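Local coordinates for polyketide synthase (Lyngbya majuscula 19L, PDB 3QIT), which acts as a decarboxylating thioesterase of the alpha/beta hydrolase fold that forms the terminal alkene of curacin A, probably by hydrolysing the thioester and then eliminating sulfate, at residues Gly22-Pro27 with Gly53-Ala58; Val28-His33 with Leu97-His102; Thr165-Leu170 with Ile184-Ile189. All coordinates share one frame; numbering follows the deposited sequence.

Contact 1. Residues Gly22-Pro27 with Gly53-Ala58; sequences GSPEHP and GYRVVA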
loop_
_atom_site.group_PDB
_atom_site.type_symbol
_atom_site.label_atom_id
_atom_site.label_comp_id
_atom_site.label_asym_id
_atom_site.label_seq_id
_atom_site.Cartn_x
_atom_site.Cartn_y
_atom_site.Cartn_z
ATOM N N GLY B 22 26.044 -17.979 -11.251
ATOM C CA GLY B 22 26.495 -19.232 -10.641
ATOM C C GLY B 22 25.552 -20.383 -10.907
ATOM O O GLY B 22 24.532 -20.200 -11.556
ATOM N N SER B 23 25.907 -21.581 -10.427
ATOM C CA SER B 23 25.162 -22.811 -10.743
ATOM C C SER B 23 23.882 -22.917 -9.927
ATOM O O SER B 23 23.921 -22.718 -8.716
ATOM C CB SER B 23 26.023 -24.055 -10.462
ATOM O OG SER B 23 27.312 -23.962 -11.048
ATOM N N PRO B 24 22.748 -23.261 -10.577
ATOM C CA PRO B 24 21.450 -23.365 -9.904
ATOM C C PRO B 24 21.400 -24.320 -8.703
ATOM O O PRO B 24 20.521 -24.173 -7.861
ATOM C CB PRO B 24 20.506 -23.850 -11.023
ATOM C CG PRO B 24 21.411 -24.391 -12.091
ATOM C CD PRO B 24 22.620 -23.517 -12.024
ATOM N N GLU B 25 22.328 -25.274 -8.608
ATOM C CA GLU B 25 22.298 -26.248 -7.508
ATOM C C GLU B 25 23.128 -25.846 -6.285
ATOM O O GLU B 25 23.172 -26.580 -5.293
ATOM C CB GLU B 25 22.718 -27.646 -7.994
ATOM C CG GLU B 25 24.211 -27.811 -8.290
ATOM C CD GLU B 25 24.600 -27.406 -9.709
ATOM O OE1 GLU B 25 23.986 -26.476 -10.274
ATOM O OE2 GLU B 25 25.537 -28.025 -10.262
ATOM N N HIS B 26 23.793 -24.696 -6.359
ATOM C CA HIS B 26 24.689 -24.269 -5.289
ATOM C C HIS B 26 23.955 -23.441 -4.221
ATOM O O HIS B 26 22.884 -22.888 -4.508
ATOM C CB HIS B 26 25.867 -23.473 -5.867
ATOM C CG HIS B 26 26.864 -24.310 -6.613
ATOM N ND1 HIS B 26 27.919 -23.761 -7.313
ATOM C CD2 HIS B 26 26.962 -25.654 -6.778
ATOM C CE1 HIS B 26 28.630 -24.732 -7.867
ATOM N NE2 HIS B 26 28.065 -25.888 -7.564
ATOM N N PRO B 27 24.531 -23.340 -2.995
ATOM C CA PRO B 27 23.864 -22.613 -1.905
ATOM C C PRO B 27 23.615 -21.168 -2.288
ATOM O O PRO B 27 24.451 -20.556 -2.952
ATOM C CB PRO B 27 24.876 -22.668 -0.746
ATOM C CG PRO B 27 25.767 -23.809 -1.057
ATOM C CD PRO B 27 25.736 -24.056 -2.534
ATOM N N GLY B 53 31.462 -21.112 -5.670
ATOM C CA GLY B 53 30.428 -22.155 -5.611
ATOM C C GLY B 53 29.134 -21.756 -4.918
ATOM O O GLY B 53 28.473 -22.590 -4.280
ATOM N N TYR B 54 28.770 -20.484 -5.073
ATOM C CA TYR B 54 27.481 -19.966 -4.601
ATOM C C TYR B 54 26.625 -19.614 -5.785
ATOM O O TYR B 54 27.154 -19.318 -6.869
ATOM C CB TYR B 54 27.644 -18.751 -3.688
ATOM C CG TYR B 54 28.188 -19.150 -2.344
ATOM C CD1 TYR B 54 29.563 -19.260 -2.143
ATOM C CD2 TYR B 54 27.333 -19.497 -1.302
ATOM C CE1 TYR B 54 30.075 -19.665 -0.924
ATOM C CE2 TYR B 54 27.844 -19.894 -0.057
ATOM C CZ TYR B 54 29.218 -19.978 0.112
ATOM O OH TYR B 54 29.752 -20.382 1.320
ATOM N N ARG B 55 25.318 -19.728 -5.567
ATOM C CA ARG B 55 24.273 -19.264 -6.475
ATOM C C ARG B 55 23.811 -17.904 -5.920
ATOM O O ARG B 55 23.208 -17.826 -4.856
ATOM C CB ARG B 55 23.124 -20.283 -6.507
ATOM C CG ARG B 55 21.883 -19.841 -7.292
ATOM C CD ARG B 55 22.151 -19.696 -8.768
ATOM N NE ARG B 55 20.871 -19.550 -9.475
ATOM C CZ ARG B 55 20.738 -19.528 -10.798
ATOM N NH1 ARG B 55 21.800 -19.629 -11.570
ATOM N NH2 ARG B 55 19.535 -19.371 -11.346
ATOM N N VAL B 56 24.128 -16.830 -6.638
ATOM C CA VAL B 56 23.771 -15.490 -6.161
ATOM C C VAL B 56 22.505 -15.059 -6.913
ATOM O O VAL B 56 22.445 -15.121 -8.128
ATOM C CB VAL B 56 24.911 -14.473 -6.423
ATOM C CG1 VAL B 56 24.563 -13.130 -5.844
ATOM C CG2 VAL B 56 26.268 -15.005 -5.848
ATOM N N VAL B 57 21.498 -14.645 -6.160
ATOM C CA VAL B 57 20.219 -14.261 -6.739
ATOM C C VAL B 57 19.908 -12.837 -6.257
ATOM O O VAL B 57 19.921 -12.566 -5.057
ATOM C CB VAL B 57 19.093 -15.216 -6.274
ATOM C CG1 VAL B 57 17.736 -14.710 -6.750
ATOM C CG2 VAL B 57 19.328 -16.640 -6.779
ATOM N N ALA B 58 19.621 -11.932 -7.205
ATOM C CA ALA B 58 19.343 -10.546 -6.885
ATOM C C ALA B 58 18.085 -10.140 -7.667
ATOM O O ALA B 58 18.175 -9.825 -8.843
ATOM C CB ALA B 58 20.552 -9.639 -7.259
HETATM O O HOH W 1 28.121 -21.343 -8.520
#
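Arg55 makes both direct hydrogen bonds of this contact. Arg55 N donates to Pro27 O at 2.9 Å, nearly straight at 166°. Arg55 NH1 donates to Gly22 O at 2.8 Å, less straight at 143°. That oxygen lies in the guanidinium plane, but NH1 sits above the carbonyl plane of Gly22. CG of Arg55 is anti to the backbone N, and a bend at chi2 (66°) brings the guanidinium back to Gly22. Glu5 forms a weak, long ion pair with the same NH1. A water adds a third link. It accepts from Ser23 N and donates to Tyr54 O at 2.8 Å, and it is also hydrogen-bonded to His26 ND1.

Around these bonds the 22-27 loop folds over the Arg55 chain. Ser23 to His26 form a type I turn. Pro24 CA lies over one guanidinium face, 3.7 Å above its plane and offset toward the rim. Arg55 CB rests against Ser23 O and His26 O, the latter 3.3 Å away. Ser23 CB covers one face of the His26 ring, and His26 CB packs on Gly53 O. Pro27 CB touches CD2 of Tyr54 at 4.0 Å. Gly53 has positive phi and ends helix 43-51 in a Schellman motif.

An alanine in place of Arg55 loses the bond to Gly22 O and the guanidinium against Pro24 CA, and would probably loosen the 22-27 loop's hold on the strand. The contact lies at the surface, at the start of strand 55-59. Its chemistry is that of backbone carbonyls gathered around one arginine, so it depends on polar bonds more than on apolar packing.

Contact 2. Residues Val28-His33 with Leu97-His102; sequences VVLCIH and LLLVGH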
loop_
_atom_site.group_PDB
_atom_site.type_symbol
_atom_site.label_atom_id
_atom_site.label_comp_id
_atom_site.label_asym_id
_atom_site.label_seq_id
_atom_site.Cartn_x
_atom_site.Cartn_y
_atom_site.Cartn_z
ATOM N N VAL B 28 22.483 -20.631 -1.837
ATOM C CA VAL B 28 22.014 -19.327 -2.312
ATOM C C VAL B 28 22.524 -18.159 -1.471
ATOM O O VAL B 28 22.491 -18.200 -0.239
ATOM C CB VAL B 28 20.466 -19.295 -2.379
ATOM C CG1 VAL B 28 19.956 -17.839 -2.645
ATOM C CG2 VAL B 28 19.955 -20.282 -3.443
ATOM N N VAL B 29 22.951 -17.102 -2.158
ATOM C CA VAL B 29 23.115 -15.784 -1.547
ATOM C C VAL B 29 22.047 -14.897 -2.175
ATOM O O VAL B 29 22.075 -14.649 -3.376
ATOM C CB VAL B 29 24.503 -15.179 -1.795
ATOM C CG1 VAL B 29 24.672 -13.805 -1.104
ATOM C CG2 VAL B 29 25.609 -16.131 -1.255
ATOM N N LEU B 30 21.111 -14.449 -1.354
ATOM C CA LEU B 30 20.019 -13.600 -1.834
ATOM C C LEU B 30 20.374 -12.138 -1.501
ATOM O O LEU B 30 20.561 -11.797 -0.335
ATOM C CB LEU B 30 18.701 -14.029 -1.189
ATOM C CG LEU B 30 17.457 -13.150 -1.459
ATOM C CD1 LEU B 30 17.164 -13.123 -2.954
ATOM C CD2 LEU B 30 16.282 -13.751 -0.719
ATOM N N CYS B 31 20.446 -11.285 -2.528
ATOM C CA CYS B 31 20.904 -9.887 -2.391
ATOM C C CYS B 31 19.753 -8.940 -2.771
ATOM O O CYS B 31 19.158 -9.086 -3.841
ATOM C CB CYS B 31 22.050 -9.587 -3.350
ATOM S SG CYS B 31 23.492 -10.679 -3.097
ATOM N N ILE B 32 19.487 -7.961 -1.906
ATOM C CA ILE B 32 18.400 -6.994 -2.118
ATOM C C ILE B 32 19.014 -5.598 -2.319
ATOM O O ILE B 32 19.648 -5.027 -1.391
ATOM C CB ILE B 32 17.398 -6.973 -0.901
ATOM C CG1 ILE B 32 16.958 -8.400 -0.505
ATOM C CG2 ILE B 32 16.172 -6.074 -1.213
ATOM C CD1 ILE B 32 16.223 -9.167 -1.599
ATOM N N HIS B 33 18.861 -5.057 -3.535
ATOM C CA HIS B 33 19.373 -3.716 -3.874
ATOM C C HIS B 33 18.569 -2.589 -3.195
ATOM O O HIS B 33 17.527 -2.828 -2.638
ATOM C CB HIS B 33 19.398 -3.502 -5.410
ATOM C CG HIS B 33 18.048 -3.440 -6.060
ATOM N ND1 HIS B 33 17.275 -2.302 -6.018
ATOM C CD2 HIS B 33 17.334 -4.353 -6.768
ATOM C CE1 HIS B 33 16.141 -2.509 -6.679
ATOM N NE2 HIS B 33 16.150 -3.742 -7.140
ATOM N N LEU B 97 19.512 -19.629 3.892
ATOM C CA LEU B 97 20.355 -18.972 2.893
ATOM C C LEU B 97 21.036 -17.736 3.485
ATOM O O LEU B 97 20.724 -17.307 4.606
ATOM C CB LEU B 97 19.534 -18.600 1.639
ATOM C CG LEU B 97 18.188 -17.868 1.781
ATOM C CD1 LEU B 97 18.356 -16.415 2.242
ATOM C CD2 LEU B 97 17.453 -17.897 0.473
ATOM N N LEU B 98 21.967 -17.176 2.725
ATOM C CA LEU B 98 22.651 -15.955 3.132
ATOM C C LEU B 98 21.860 -14.803 2.539
ATOM O O LEU B 98 21.611 -14.801 1.344
ATOM C CB LEU B 98 24.086 -15.969 2.601
ATOM C CG LEU B 98 24.986 -17.069 3.172
ATOM C CD1 LEU B 98 26.303 -17.171 2.394
ATOM C CD2 LEU B 98 25.244 -16.867 4.678
ATOM N N LEU B 99 21.411 -13.875 3.387
ATOM C CA LEU B 99 20.597 -12.746 2.942
ATOM C C LEU B 99 21.403 -11.467 3.106
ATOM O O LEU B 99 21.844 -11.161 4.204
ATOM C CB LEU B 99 19.307 -12.652 3.768
ATOM C CG LEU B 99 18.342 -11.511 3.420
ATOM C CD1 LEU B 99 17.909 -11.531 1.953
ATOM C CD2 LEU B 99 17.129 -11.612 4.347
ATOM N N VAL B 100 21.559 -10.714 2.015
ATOM C CA VAL B 100 22.404 -9.523 2.000
ATOM C C VAL B 100 21.522 -8.384 1.485
ATOM O O VAL B 100 20.775 -8.566 0.515
ATOM C CB VAL B 100 23.580 -9.690 1.036
ATOM C CG1 VAL B 100 24.526 -8.470 1.147
ATOM C CG2 VAL B 100 24.329 -11.002 1.350
ATOM N N GLY B 101 21.592 -7.217 2.107
ATOM C CA GLY B 101 20.786 -6.071 1.632
ATOM C C GLY B 101 21.611 -4.824 1.733
ATOM O O GLY B 101 22.458 -4.732 2.619
ATOM N N HIS B 102 21.384 -3.874 0.828
ATOM C CA HIS B 102 22.109 -2.602 0.840
ATOM C C HIS B 102 21.127 -1.431 1.004
ATOM O O HIS B 102 20.176 -1.305 0.220
ATOM C CB HIS B 102 22.855 -2.383 -0.470
ATOM C CG HIS B 102 23.494 -1.032 -0.558
ATOM N ND1 HIS B 102 23.060 -0.053 -1.426
ATOM C CD2 HIS B 102 24.522 -0.492 0.136
ATOM C CE1 HIS B 102 23.802 1.032 -1.268
ATOM N NE2 HIS B 102 24.685 0.800 -0.319
#
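Val28 opens the pairing of two parallel strands at the centre of the sheet. Val28 O accepts from Leu98 N at 3.2 Å, in the carbonyl plane. Val28 CG1, anti to the backbone N, lies alongside Leu97 and meets its CD2. Leu97 has its CG in the crowded position between backbone N and carbonyl carbon (chi1 49°).

Val29 points to the same face as Leu98 and Val100, opposite to Leu30. Its two methyls divide the work: CG2 meets Leu98 CD1, and Val29 CG1 meets Val100 CG2 at 3.7 Å. Leu30 bonds through both its N and its O, which belong to successive peptide units. Leu30 N donates to Leu98 O at 2.8 Å, and Leu30 O accepts from Val100 N at 2.8 Å, both nearly along the C=O axis. Its side chain runs beside Leu99, with Leu30 CG 3.8 Å from Leu99 CD1.

Cys31 lies on the face of Val29, and its SG packs loosely on Val100 CB, while its CA makes a CA-H...O contact with Val100 O. Ile32 repeats the pattern of Leu30. Ile32 N donates to Val100 O at 2.8 Å, and Ile32 O accepts from His102 N at 3.0 Å. The side chains of Ile32 and Leu99 cross obliquely, CG1 meeting CD1. Gly101 pairs with Ile32 and probably belongs to a nucleophile elbow, as in other alpha/beta hydrolases. His33 leaves the strand, and its NE2 bonds to Leu61 N. His102 NE2 bonds to the O of His269, whose ring it also meets; His269 fits a likely catalytic triad with Ser103 and Glu127.

Strand 55-59 flanks strand 28-32, and strand 120-126 flanks strand 97-102. Helix 104-115 covers Leu99 through Ala109 and Ile112.

Contact 3. Residues Thr165-Leu170 with Ile184-Ile189; sequences TAASRL and ILAQRI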
loop_
_atom_site.group_PDB
_atom_site.type_symbol
_atom_site.label_atom_id
_atom_site.label_comp_id
_atom_site.label_asym_id
_atom_site.label_seq_id
_atom_site.Cartn_x
_atom_site.Cartn_y
_atom_site.Cartn_z
ATOM N N THR B 165 25.620 8.962 -21.945
ATOM C CA THR B 165 25.258 10.086 -21.067
ATOM C C THR B 165 24.579 9.582 -19.784
ATOM O O THR B 165 24.881 10.060 -18.693
ATOM C CB THR B 165 24.408 11.120 -21.820
ATOM O OG1 THR B 165 25.172 11.639 -22.924
ATOM C CG2 THR B 165 23.995 12.269 -20.895
ATOM N N ALA B 166 23.721 8.560 -19.915
ATOM C CA ALA B 166 23.076 7.959 -18.752
ATOM C C ALA B 166 24.132 7.297 -17.901
ATOM O O ALA B 166 24.104 7.411 -16.667
ATOM C CB ALA B 166 22.024 6.919 -19.170
ATOM N N ALA B 167 25.066 6.591 -18.545
ATOM C CA ALA B 167 26.146 5.953 -17.780
ATOM C C ALA B 167 26.983 6.978 -17.033
ATOM O O ALA B 167 27.379 6.723 -15.906
ATOM C CB ALA B 167 27.042 5.121 -18.698
ATOM N N SER B 168 27.260 8.120 -17.659
ATOM C CA SER B 168 28.028 9.185 -17.001
ATOM C C SER B 168 27.325 9.657 -15.727
ATOM O O SER B 168 27.973 9.913 -14.696
ATOM C CB SER B 168 28.235 10.361 -17.958
ATOM O OG SER B 168 29.019 9.969 -19.070
ATOM N N ARG B 169 26.001 9.785 -15.803
ATOM C CA ARG B 169 25.222 10.158 -14.638
ATOM C C ARG B 169 25.344 9.109 -13.529
ATOM O O ARG B 169 25.451 9.461 -12.363
ATOM C CB ARG B 169 23.748 10.396 -14.994
ATOM C CG ARG B 169 22.951 10.890 -13.788
ATOM C CD ARG B 169 21.675 11.577 -14.194
ATOM N NE ARG B 169 21.934 12.914 -14.727
ATOM C CZ ARG B 169 20.977 13.797 -14.992
ATOM N NH1 ARG B 169 19.711 13.482 -14.760
ATOM N NH2 ARG B 169 21.281 14.987 -15.494
ATOM N N LEU B 170 25.328 7.823 -13.878
ATOM C CA LEU B 170 25.554 6.799 -12.846
ATOM C C LEU B 170 26.942 6.913 -12.193
ATOM O O LEU B 170 27.060 6.751 -10.961
ATOM C CB LEU B 170 25.373 5.393 -13.423
ATOM C CG LEU B 170 23.999 5.050 -14.020
ATOM C CD1 LEU B 170 24.035 3.588 -14.485
ATOM C CD2 LEU B 170 22.879 5.280 -12.976
ATOM N N ILE B 184 27.345 -0.950 -18.526
ATOM C CA ILE B 184 26.544 -2.156 -18.373
ATOM C C ILE B 184 25.201 -1.885 -17.609
ATOM O O ILE B 184 24.106 -2.355 -18.009
ATOM C CB ILE B 184 27.451 -3.241 -17.701
ATOM C CG1 ILE B 184 28.413 -3.799 -18.773
ATOM C CG2 ILE B 184 26.639 -4.337 -17.028
ATOM C CD1 ILE B 184 29.622 -4.544 -18.216
ATOM N N LEU B 185 25.295 -1.112 -16.541
ATOM C CA LEU B 185 24.112 -0.756 -15.726
ATOM C C LEU B 185 23.134 0.106 -16.532
ATOM O O LEU B 185 21.962 -0.207 -16.615
ATOM C CB LEU B 185 24.558 -0.017 -14.482
ATOM C CG LEU B 185 25.262 -0.913 -13.454
ATOM C CD1 LEU B 185 26.001 -0.030 -12.441
ATOM C CD2 LEU B 185 24.267 -1.807 -12.770
ATOM N N ALA B 186 23.661 1.140 -17.194
ATOM C CA ALA B 186 22.808 2.049 -17.993
ATOM C C ALA B 186 22.130 1.337 -19.169
ATOM O O ALA B 186 20.975 1.608 -19.478
ATOM C CB ALA B 186 23.625 3.258 -18.491
ATOM N N GLN B 187 22.886 0.471 -19.860
ATOM C CA GLN B 187 22.394 -0.409 -20.909
ATOM C C GLN B 187 21.140 -1.156 -20.488
ATOM O O GLN B 187 20.168 -1.224 -21.240
ATOM C CB GLN B 187 23.540 -1.408 -21.223
ATOM C CG GLN B 187 23.338 -2.499 -22.256
ATOM C CD GLN B 187 24.658 -3.298 -22.470
ATOM O OE1 GLN B 187 25.113 -4.018 -21.583
ATOM N NE2 GLN B 187 25.262 -3.151 -23.638
ATOM N N ARG B 188 21.131 -1.647 -19.254
ATOM C CA ARG B 188 20.015 -2.445 -18.785
ATOM C C ARG B 188 18.762 -1.606 -18.481
ATOM O O ARG B 188 17.636 -2.077 -18.641
ATOM C CB ARG B 188 20.428 -3.281 -17.568
ATOM C CG ARG B 188 19.370 -4.286 -17.155
ATOM C CD ARG B 188 19.975 -5.408 -16.336
ATOM N NE ARG B 188 18.967 -6.414 -15.982
ATOM C CZ ARG B 188 18.231 -6.424 -14.867
ATOM N NH1 ARG B 188 18.352 -5.456 -13.970
ATOM N NH2 ARG B 188 17.359 -7.419 -14.658
ATOM N N ILE B 189 18.975 -0.365 -18.056
ATOM C CA ILE B 189 17.871 0.462 -17.562
ATOM C C ILE B 189 17.634 1.722 -18.369
ATOM O O ILE B 189 17.163 2.716 -17.837
ATOM C CB ILE B 189 17.994 0.790 -16.061
ATOM C CG1 ILE B 189 19.340 1.472 -15.715
ATOM C CG2 ILE B 189 17.717 -0.503 -15.226
ATOM C CD1 ILE B 189 19.305 2.159 -14.312
#
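Leu170 has its CG anti to the carbonyl carbon (chi1 -60°) and an extended second torsion (chi2 -178°), which carries CD1 across to the other helix. Leu185 takes a similar first torsion, and the two side chains cross obliquely. CD1 of Leu170 meets Leu185 CB at 3.6 Å. Leu170 CD1 also reaches Ala186, 3.7 Å from its backbone N and 4.0 Å from its CB.

Helices 163-173 and 179-188 follow one another between strands 120-126 and 234-239 of the main sheet. Thioesterases of the alpha/beta hydrolase fold commonly carry their lid there, so the pair is probably part of it. Their short segments cross at 123°, with axes 8.4 Å apart at closest approach. Small residues permit this spacing. Ala186 CB sits against the backbone of the first helix, 3.6 Å from Ala167 N. Ala186 CB also meets Ala167 CB at 3.9 Å and Ala166 CB at 4.1 Å. No hydrogen bond joins the two segments.

Trp199, on strand 196-199, touches Ala166 and Leu170 on helix 163-173 and Ile189 just past helix 179-188. Leu177, in the loop between the helices, packs on Leu185. Arg188 ties the second helix's end to the fold's body by salt bridges to Asp60 and Glu6.

Contacts 1 and 2 both reach the main sheet, contact 1 through strand 55-59 only, and strands 55-59 and 28-32 are neighbours in it. They touch directly: Arg55 O probably accepts from Val29 N, and Val57 N probably donates to Val29 O. Their segments alternate along the chain. Contact 2 is wholly buried and joins a ladder of backbone bonds to aliphatic packing. Contact 1 lies at the surface, where an arginine, a turn and a water do the work. Contact 3 stands apart, with its centre about 23 Å from that of contact 2. It is largely buried, as contact 2 is, but it packs helix against helix through alanine and leucine alone.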